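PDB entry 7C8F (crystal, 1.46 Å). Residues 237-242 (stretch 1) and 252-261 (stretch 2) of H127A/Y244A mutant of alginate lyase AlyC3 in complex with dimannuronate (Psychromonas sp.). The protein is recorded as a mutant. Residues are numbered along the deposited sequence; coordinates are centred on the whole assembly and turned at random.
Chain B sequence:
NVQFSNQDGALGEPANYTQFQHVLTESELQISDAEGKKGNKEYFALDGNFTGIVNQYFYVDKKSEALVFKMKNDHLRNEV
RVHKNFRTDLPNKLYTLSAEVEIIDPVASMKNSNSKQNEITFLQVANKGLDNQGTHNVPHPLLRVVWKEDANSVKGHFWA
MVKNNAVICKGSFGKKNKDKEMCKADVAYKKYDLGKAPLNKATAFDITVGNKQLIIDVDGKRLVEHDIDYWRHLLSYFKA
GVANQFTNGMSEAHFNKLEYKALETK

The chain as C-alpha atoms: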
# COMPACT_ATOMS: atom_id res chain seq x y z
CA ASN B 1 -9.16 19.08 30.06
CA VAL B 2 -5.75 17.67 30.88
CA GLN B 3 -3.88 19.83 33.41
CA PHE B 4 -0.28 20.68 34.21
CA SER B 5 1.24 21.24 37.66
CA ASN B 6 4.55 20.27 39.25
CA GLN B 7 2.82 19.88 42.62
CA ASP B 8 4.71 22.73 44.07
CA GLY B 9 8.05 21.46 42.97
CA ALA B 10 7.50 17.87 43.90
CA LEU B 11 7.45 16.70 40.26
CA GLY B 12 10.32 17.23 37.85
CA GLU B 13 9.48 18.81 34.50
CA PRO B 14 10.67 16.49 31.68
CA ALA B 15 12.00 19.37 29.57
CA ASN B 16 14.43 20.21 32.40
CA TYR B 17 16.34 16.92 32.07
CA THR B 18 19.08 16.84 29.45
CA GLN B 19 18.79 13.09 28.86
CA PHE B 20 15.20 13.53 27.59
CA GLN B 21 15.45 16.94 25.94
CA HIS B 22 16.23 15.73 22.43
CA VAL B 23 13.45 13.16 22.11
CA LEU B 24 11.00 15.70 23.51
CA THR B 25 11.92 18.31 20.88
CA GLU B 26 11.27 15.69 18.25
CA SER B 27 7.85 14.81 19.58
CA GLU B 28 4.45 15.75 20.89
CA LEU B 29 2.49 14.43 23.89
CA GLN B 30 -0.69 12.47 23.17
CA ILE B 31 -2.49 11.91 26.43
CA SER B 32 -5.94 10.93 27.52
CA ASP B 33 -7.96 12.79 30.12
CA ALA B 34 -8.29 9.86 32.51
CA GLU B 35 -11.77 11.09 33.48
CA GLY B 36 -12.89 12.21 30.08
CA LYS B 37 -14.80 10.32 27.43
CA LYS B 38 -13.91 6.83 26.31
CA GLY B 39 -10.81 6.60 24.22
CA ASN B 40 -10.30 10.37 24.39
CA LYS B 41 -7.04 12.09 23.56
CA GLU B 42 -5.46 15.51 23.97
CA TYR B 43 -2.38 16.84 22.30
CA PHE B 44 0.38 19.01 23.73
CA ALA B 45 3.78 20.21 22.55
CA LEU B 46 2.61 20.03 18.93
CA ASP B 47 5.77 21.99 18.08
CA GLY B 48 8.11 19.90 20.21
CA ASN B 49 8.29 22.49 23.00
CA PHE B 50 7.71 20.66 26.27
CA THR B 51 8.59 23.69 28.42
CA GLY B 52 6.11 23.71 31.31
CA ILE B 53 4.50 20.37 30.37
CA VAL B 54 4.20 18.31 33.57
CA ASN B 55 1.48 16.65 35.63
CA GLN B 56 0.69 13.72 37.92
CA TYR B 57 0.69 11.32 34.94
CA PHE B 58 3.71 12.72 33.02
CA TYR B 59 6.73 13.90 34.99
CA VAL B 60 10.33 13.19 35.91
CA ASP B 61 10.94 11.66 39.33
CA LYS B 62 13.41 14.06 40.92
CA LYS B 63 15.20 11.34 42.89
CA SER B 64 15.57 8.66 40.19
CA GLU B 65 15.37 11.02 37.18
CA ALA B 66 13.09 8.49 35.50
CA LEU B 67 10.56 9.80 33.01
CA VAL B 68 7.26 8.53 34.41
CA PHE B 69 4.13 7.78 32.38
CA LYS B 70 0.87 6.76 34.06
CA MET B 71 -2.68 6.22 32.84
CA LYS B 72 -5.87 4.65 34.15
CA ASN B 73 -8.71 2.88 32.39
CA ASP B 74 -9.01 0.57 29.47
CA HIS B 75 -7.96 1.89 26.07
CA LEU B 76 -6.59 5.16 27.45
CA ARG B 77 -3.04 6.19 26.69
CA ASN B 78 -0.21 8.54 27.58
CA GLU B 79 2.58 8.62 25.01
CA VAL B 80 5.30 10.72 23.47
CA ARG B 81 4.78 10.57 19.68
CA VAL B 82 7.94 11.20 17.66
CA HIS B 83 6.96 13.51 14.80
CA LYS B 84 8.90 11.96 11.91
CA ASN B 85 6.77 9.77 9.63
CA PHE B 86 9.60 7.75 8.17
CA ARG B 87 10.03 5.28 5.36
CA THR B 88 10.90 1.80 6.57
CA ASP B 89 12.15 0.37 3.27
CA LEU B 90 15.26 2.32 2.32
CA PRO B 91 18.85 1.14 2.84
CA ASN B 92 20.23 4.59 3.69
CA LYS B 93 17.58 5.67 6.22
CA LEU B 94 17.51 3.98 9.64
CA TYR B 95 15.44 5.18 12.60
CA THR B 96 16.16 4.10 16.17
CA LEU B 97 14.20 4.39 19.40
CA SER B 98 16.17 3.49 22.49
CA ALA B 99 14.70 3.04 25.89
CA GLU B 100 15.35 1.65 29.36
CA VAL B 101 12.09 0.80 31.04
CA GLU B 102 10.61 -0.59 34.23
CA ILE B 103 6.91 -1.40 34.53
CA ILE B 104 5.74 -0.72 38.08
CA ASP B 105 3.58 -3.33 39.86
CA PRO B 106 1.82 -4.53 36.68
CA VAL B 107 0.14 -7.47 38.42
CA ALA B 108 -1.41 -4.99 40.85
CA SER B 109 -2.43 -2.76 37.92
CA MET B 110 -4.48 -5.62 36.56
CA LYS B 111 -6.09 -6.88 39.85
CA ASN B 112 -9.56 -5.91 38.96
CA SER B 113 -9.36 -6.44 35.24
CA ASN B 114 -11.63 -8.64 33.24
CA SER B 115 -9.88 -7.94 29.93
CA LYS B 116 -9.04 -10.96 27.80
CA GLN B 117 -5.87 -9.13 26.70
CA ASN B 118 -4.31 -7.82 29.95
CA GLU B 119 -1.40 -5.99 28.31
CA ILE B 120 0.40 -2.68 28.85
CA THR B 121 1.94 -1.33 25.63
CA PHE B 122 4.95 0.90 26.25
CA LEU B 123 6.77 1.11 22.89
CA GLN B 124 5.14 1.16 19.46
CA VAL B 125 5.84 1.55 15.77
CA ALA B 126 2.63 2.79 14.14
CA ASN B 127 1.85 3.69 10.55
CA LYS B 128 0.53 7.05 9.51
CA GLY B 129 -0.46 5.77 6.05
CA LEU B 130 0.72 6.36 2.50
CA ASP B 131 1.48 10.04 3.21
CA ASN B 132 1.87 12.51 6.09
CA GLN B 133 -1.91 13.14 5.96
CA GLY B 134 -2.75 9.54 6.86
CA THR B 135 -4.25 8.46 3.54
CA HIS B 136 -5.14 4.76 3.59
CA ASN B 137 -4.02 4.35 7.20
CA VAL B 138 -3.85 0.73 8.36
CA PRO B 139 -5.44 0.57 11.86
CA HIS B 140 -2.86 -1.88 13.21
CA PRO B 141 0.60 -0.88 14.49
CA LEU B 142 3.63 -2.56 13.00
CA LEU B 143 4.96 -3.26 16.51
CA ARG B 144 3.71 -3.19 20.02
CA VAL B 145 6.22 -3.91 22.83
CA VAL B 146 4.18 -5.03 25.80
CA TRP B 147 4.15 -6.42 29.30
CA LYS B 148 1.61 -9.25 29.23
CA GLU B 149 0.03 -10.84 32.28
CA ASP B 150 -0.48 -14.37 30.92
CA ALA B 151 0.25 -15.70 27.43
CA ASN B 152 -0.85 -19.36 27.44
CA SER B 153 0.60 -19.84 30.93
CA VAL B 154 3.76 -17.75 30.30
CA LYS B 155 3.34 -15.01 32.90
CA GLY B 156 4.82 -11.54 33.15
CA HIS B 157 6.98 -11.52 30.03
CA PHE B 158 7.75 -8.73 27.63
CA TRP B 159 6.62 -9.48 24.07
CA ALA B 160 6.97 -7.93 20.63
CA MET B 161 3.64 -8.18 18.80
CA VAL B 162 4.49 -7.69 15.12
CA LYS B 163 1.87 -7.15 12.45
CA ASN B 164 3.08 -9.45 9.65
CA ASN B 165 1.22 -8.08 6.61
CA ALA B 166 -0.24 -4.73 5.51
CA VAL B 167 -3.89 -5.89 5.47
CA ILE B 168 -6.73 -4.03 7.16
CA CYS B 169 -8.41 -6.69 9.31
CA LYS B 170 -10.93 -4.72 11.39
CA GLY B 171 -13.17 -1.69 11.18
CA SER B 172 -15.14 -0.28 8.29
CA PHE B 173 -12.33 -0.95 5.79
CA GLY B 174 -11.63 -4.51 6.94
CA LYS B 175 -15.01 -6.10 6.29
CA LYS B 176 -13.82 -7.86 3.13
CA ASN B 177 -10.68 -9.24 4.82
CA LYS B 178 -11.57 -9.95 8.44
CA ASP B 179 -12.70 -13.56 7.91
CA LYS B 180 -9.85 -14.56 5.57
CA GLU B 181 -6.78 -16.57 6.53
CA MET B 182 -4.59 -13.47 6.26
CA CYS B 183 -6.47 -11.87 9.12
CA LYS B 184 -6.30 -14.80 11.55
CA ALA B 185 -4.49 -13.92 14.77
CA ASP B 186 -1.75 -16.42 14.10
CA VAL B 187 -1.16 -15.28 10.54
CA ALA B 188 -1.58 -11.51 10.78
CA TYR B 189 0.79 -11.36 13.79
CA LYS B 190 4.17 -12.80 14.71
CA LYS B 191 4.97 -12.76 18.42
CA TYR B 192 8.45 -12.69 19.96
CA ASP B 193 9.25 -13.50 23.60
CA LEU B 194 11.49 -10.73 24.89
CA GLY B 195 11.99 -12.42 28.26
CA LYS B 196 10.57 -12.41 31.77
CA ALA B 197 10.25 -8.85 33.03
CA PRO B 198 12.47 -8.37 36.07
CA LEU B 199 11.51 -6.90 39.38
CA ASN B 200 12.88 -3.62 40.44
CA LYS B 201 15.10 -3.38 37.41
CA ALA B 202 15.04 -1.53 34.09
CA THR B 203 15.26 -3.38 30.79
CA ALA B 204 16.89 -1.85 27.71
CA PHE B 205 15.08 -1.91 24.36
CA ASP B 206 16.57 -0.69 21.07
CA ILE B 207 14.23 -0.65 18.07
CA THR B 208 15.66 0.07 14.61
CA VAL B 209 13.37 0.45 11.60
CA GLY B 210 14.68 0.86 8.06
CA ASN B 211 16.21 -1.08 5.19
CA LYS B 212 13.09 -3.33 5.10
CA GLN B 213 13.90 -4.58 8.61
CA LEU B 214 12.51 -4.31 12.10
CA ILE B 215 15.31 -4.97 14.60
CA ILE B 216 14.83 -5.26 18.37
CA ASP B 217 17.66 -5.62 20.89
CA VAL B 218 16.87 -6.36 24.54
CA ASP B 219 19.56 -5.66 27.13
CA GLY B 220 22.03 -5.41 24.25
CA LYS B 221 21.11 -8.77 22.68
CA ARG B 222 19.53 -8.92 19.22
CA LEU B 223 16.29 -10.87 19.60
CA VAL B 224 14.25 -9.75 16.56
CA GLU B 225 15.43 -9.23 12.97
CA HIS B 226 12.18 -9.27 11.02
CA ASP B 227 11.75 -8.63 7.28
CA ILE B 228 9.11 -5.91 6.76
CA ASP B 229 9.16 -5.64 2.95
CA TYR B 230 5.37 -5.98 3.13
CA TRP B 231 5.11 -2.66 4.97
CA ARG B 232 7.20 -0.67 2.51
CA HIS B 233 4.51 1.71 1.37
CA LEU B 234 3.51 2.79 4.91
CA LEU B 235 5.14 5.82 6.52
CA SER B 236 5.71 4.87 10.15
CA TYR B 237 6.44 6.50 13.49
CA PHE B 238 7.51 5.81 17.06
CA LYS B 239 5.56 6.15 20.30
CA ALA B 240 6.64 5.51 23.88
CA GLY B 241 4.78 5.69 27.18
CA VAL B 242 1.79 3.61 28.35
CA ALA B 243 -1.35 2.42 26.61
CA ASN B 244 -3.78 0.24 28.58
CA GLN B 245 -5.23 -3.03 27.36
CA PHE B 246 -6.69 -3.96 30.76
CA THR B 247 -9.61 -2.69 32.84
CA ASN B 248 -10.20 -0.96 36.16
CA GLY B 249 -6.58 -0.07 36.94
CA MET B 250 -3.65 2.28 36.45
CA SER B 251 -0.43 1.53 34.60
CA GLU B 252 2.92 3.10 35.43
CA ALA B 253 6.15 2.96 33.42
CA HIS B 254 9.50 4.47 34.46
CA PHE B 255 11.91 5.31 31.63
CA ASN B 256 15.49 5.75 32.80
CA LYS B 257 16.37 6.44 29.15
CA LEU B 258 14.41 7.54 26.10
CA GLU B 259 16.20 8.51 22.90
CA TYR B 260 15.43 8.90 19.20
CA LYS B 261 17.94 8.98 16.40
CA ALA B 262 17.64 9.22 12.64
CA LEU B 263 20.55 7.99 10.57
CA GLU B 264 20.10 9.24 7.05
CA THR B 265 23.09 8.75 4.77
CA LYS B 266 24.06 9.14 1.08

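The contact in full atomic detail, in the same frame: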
# COMPACT_ATOMS: atom_id res chain seq x y z
N TYR B 237 5.97 5.60 12.45
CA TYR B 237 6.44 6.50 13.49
C TYR B 237 6.50 5.79 14.83
O TYR B 237 5.84 4.76 15.04
CB TYR B 237 5.58 7.77 13.60
CG TYR B 237 4.11 7.56 13.93
CD1 TYR B 237 3.17 7.37 12.92
CD2 TYR B 237 3.67 7.61 15.25
CE1 TYR B 237 1.82 7.22 13.24
CE2 TYR B 237 2.33 7.48 15.56
CZ TYR B 237 1.41 7.28 14.56
OH TYR B 237 0.06 7.13 14.85
N PHE B 238 7.30 6.35 15.73
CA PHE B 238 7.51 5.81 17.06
C PHE B 238 6.60 6.46 18.10
O PHE B 238 6.34 7.67 18.05
CB PHE B 238 8.94 6.07 17.54
CG PHE B 238 10.00 5.26 16.84
CD1 PHE B 238 9.97 3.87 16.86
CD2 PHE B 238 11.07 5.90 16.24
CE1 PHE B 238 10.97 3.14 16.25
CE2 PHE B 238 12.08 5.17 15.64
CZ PHE B 238 12.03 3.79 15.64
N LYS B 239 6.17 5.66 19.08
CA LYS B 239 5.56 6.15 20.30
C LYS B 239 6.15 5.41 21.49
O LYS B 239 6.56 4.25 21.38
CB LYS B 239 4.05 5.96 20.33
CG LYS B 239 3.34 6.76 19.24
CD LYS B 239 1.85 6.88 19.46
CE LYS B 239 1.13 5.58 19.14
NZ LYS B 239 -0.33 5.75 19.38
N ALA B 240 6.16 6.08 22.64
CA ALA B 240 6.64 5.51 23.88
C ALA B 240 5.83 6.10 25.03
O ALA B 240 5.54 7.29 25.04
CB ALA B 240 8.13 5.80 24.09
N GLY B 241 5.49 5.25 26.00
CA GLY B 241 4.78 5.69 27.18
C GLY B 241 3.98 4.54 27.75
O GLY B 241 4.55 3.45 27.94
N VAL B 242 2.68 4.72 27.97
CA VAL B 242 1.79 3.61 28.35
C VAL B 242 0.50 3.71 27.55
O VAL B 242 0.01 4.80 27.27
CB VAL B 242 1.46 3.57 29.86
CG1 VAL B 242 2.69 3.26 30.66
CG2 VAL B 242 0.84 4.89 30.30
N GLU B 252 1.84 2.20 35.07
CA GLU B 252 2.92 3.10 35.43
C GLU B 252 4.21 2.54 34.85
O GLU B 252 4.59 1.41 35.17
CB GLU B 252 3.04 3.25 36.95
CG GLU B 252 4.19 4.14 37.37
CD GLU B 252 4.18 4.45 38.85
OE1 GLU B 252 3.17 4.12 39.52
OE2 GLU B 252 5.18 5.01 39.35
N ALA B 253 4.87 3.32 34.00
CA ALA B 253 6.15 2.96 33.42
C ALA B 253 7.18 4.02 33.76
O ALA B 253 6.90 5.23 33.65
CB ALA B 253 6.05 2.81 31.90
N HIS B 254 8.37 3.58 34.15
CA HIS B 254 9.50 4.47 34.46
C HIS B 254 10.57 4.28 33.40
O HIS B 254 11.09 3.17 33.23
CB HIS B 254 10.06 4.18 35.85
CG HIS B 254 9.14 4.60 36.96
ND1 HIS B 254 9.58 4.82 38.25
CD2 HIS B 254 7.80 4.85 36.97
CE1 HIS B 254 8.56 5.18 39.00
NE2 HIS B 254 7.47 5.20 38.25
N PHE B 255 10.89 5.35 32.67
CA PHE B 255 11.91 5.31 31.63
C PHE B 255 13.17 5.98 32.16
O PHE B 255 13.23 7.21 32.28
CB PHE B 255 11.43 6.08 30.39
CG PHE B 255 10.43 5.33 29.53
CD1 PHE B 255 9.12 5.14 29.95
CD2 PHE B 255 10.79 4.90 28.26
CE1 PHE B 255 8.19 4.47 29.14
CE2 PHE B 255 9.85 4.24 27.44
CZ PHE B 255 8.57 4.03 27.88
N ASN B 256 14.20 5.18 32.45
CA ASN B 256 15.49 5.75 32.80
C ASN B 256 16.17 6.38 31.58
O ASN B 256 17.03 7.26 31.73
CB ASN B 256 16.37 4.66 33.42
CG ASN B 256 17.76 5.15 33.79
OD1 ASN B 256 17.92 5.96 34.70
ND2 ASN B 256 18.77 4.62 33.11
N LYS B 257 15.77 5.97 30.38
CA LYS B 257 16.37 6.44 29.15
C LYS B 257 15.29 6.45 28.08
O LYS B 257 14.47 5.52 28.02
CB LYS B 257 17.52 5.51 28.71
CG LYS B 257 18.04 5.76 27.30
CD LYS B 257 19.27 4.89 27.02
CE LYS B 257 19.80 5.10 25.61
NZ LYS B 257 21.03 4.30 25.36
N LEU B 258 15.28 7.50 27.28
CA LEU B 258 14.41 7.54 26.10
C LEU B 258 15.09 8.43 25.08
O LEU B 258 15.27 9.63 25.31
CB LEU B 258 13.02 8.06 26.45
CG LEU B 258 12.03 8.06 25.27
CD1 LEU B 258 11.81 6.65 24.69
CD2 LEU B 258 10.72 8.65 25.70
N GLU B 259 15.46 7.83 23.95
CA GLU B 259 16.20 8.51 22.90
C GLU B 259 15.64 8.14 21.54
O GLU B 259 15.12 7.03 21.34
CB GLU B 259 17.68 8.12 22.93
CG GLU B 259 18.38 8.56 24.22
CD GLU B 259 19.80 8.04 24.32
OE1 GLU B 259 20.27 7.38 23.37
OE2 GLU B 259 20.44 8.30 25.35
N TYR B 260 15.80 9.06 20.61
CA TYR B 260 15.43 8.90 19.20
C TYR B 260 16.56 9.39 18.32
O TYR B 260 17.09 10.41 18.55
CB TYR B 260 14.17 9.67 18.82
CG TYR B 260 13.92 9.82 17.33
CD1 TYR B 260 13.56 8.75 16.56
CD2 TYR B 260 14.01 11.04 16.72
CE1 TYR B 260 13.35 8.89 15.22
CE2 TYR B 260 13.80 11.18 15.38
CZ TYR B 260 13.46 10.10 14.65
OH TYR B 260 13.24 10.24 13.35
N LYS B 261 16.90 8.62 17.31
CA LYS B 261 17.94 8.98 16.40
C LYS B 261 17.62 8.58 14.97
O LYS B 261 17.22 7.51 14.73
CB LYS B 261 19.22 8.29 16.79
CG LYS B 261 20.41 8.81 16.06
CD LYS B 261 21.67 8.49 16.85
CE LYS B 261 21.93 9.54 17.92
NZ LYS B 261 21.75 9.06 19.32

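The two stretches meet mainly through apolar side chains, with the backbone of Gly241 also in contact. No hydrogen bond crosses between them. Phe238 CA and Tyr260 CA stand 8.8 Å apart. Ala240 CA and Leu258 CA are separated by 8.3 Å, and Val242 CA and Ala253 CA by 6.7 Å. These spacings are wider than those of paired strands in one sheet, and they leave room for apolar side chains between the backbones; the whole contact buries 282 Å², both sides summed.

Alternation along extended backbone selects the contacts. Phe238, Ala240 and Val242 direct CA-to-CB toward stretch 2, whereas Tyr237 and Lys239 are out of its reach. On the other side Ala253, Phe255, Leu258 and Tyr260 point inward; the corner at Asn256 shifts the alternation, so that Phe255 and Leu258, three residues apart, both face Ala240.

Shape follows from side-chain size. Ala240 is the shallow spot: its CB receives Leu258 CD1 at 3.8 Å and Phe255 CE2 at 4.1 Å, two large groups converging on one methyl. The Phe255 ring (chi1 m) extends further, bringing CZ to 3.8 Å from Gly241 N. Gly241 has no side chain, and its phi/psi of 154/-127 would jam a CB against the preceding carbonyl O, so the backbone itself calls for glycine at this corner.

Where the backbones draw closest, small meets branched: Val242 (chi1 m) places CG1 3.6 Å from Ala253 CB, a snug van der Waals fit. At the wider end two aromatics span the gap, Phe238 CD2 lying 3.8 Å from Tyr260 CD1, with each ring approached obliquely.

Polar chemistry stays outside this seam. Within stretch 2, His254 NE2 donates to Glu252 OE2 at 2.5 Å, and Lys257 NZ forms a long salt bridge with Glu259 OE1 at 3.7 Å.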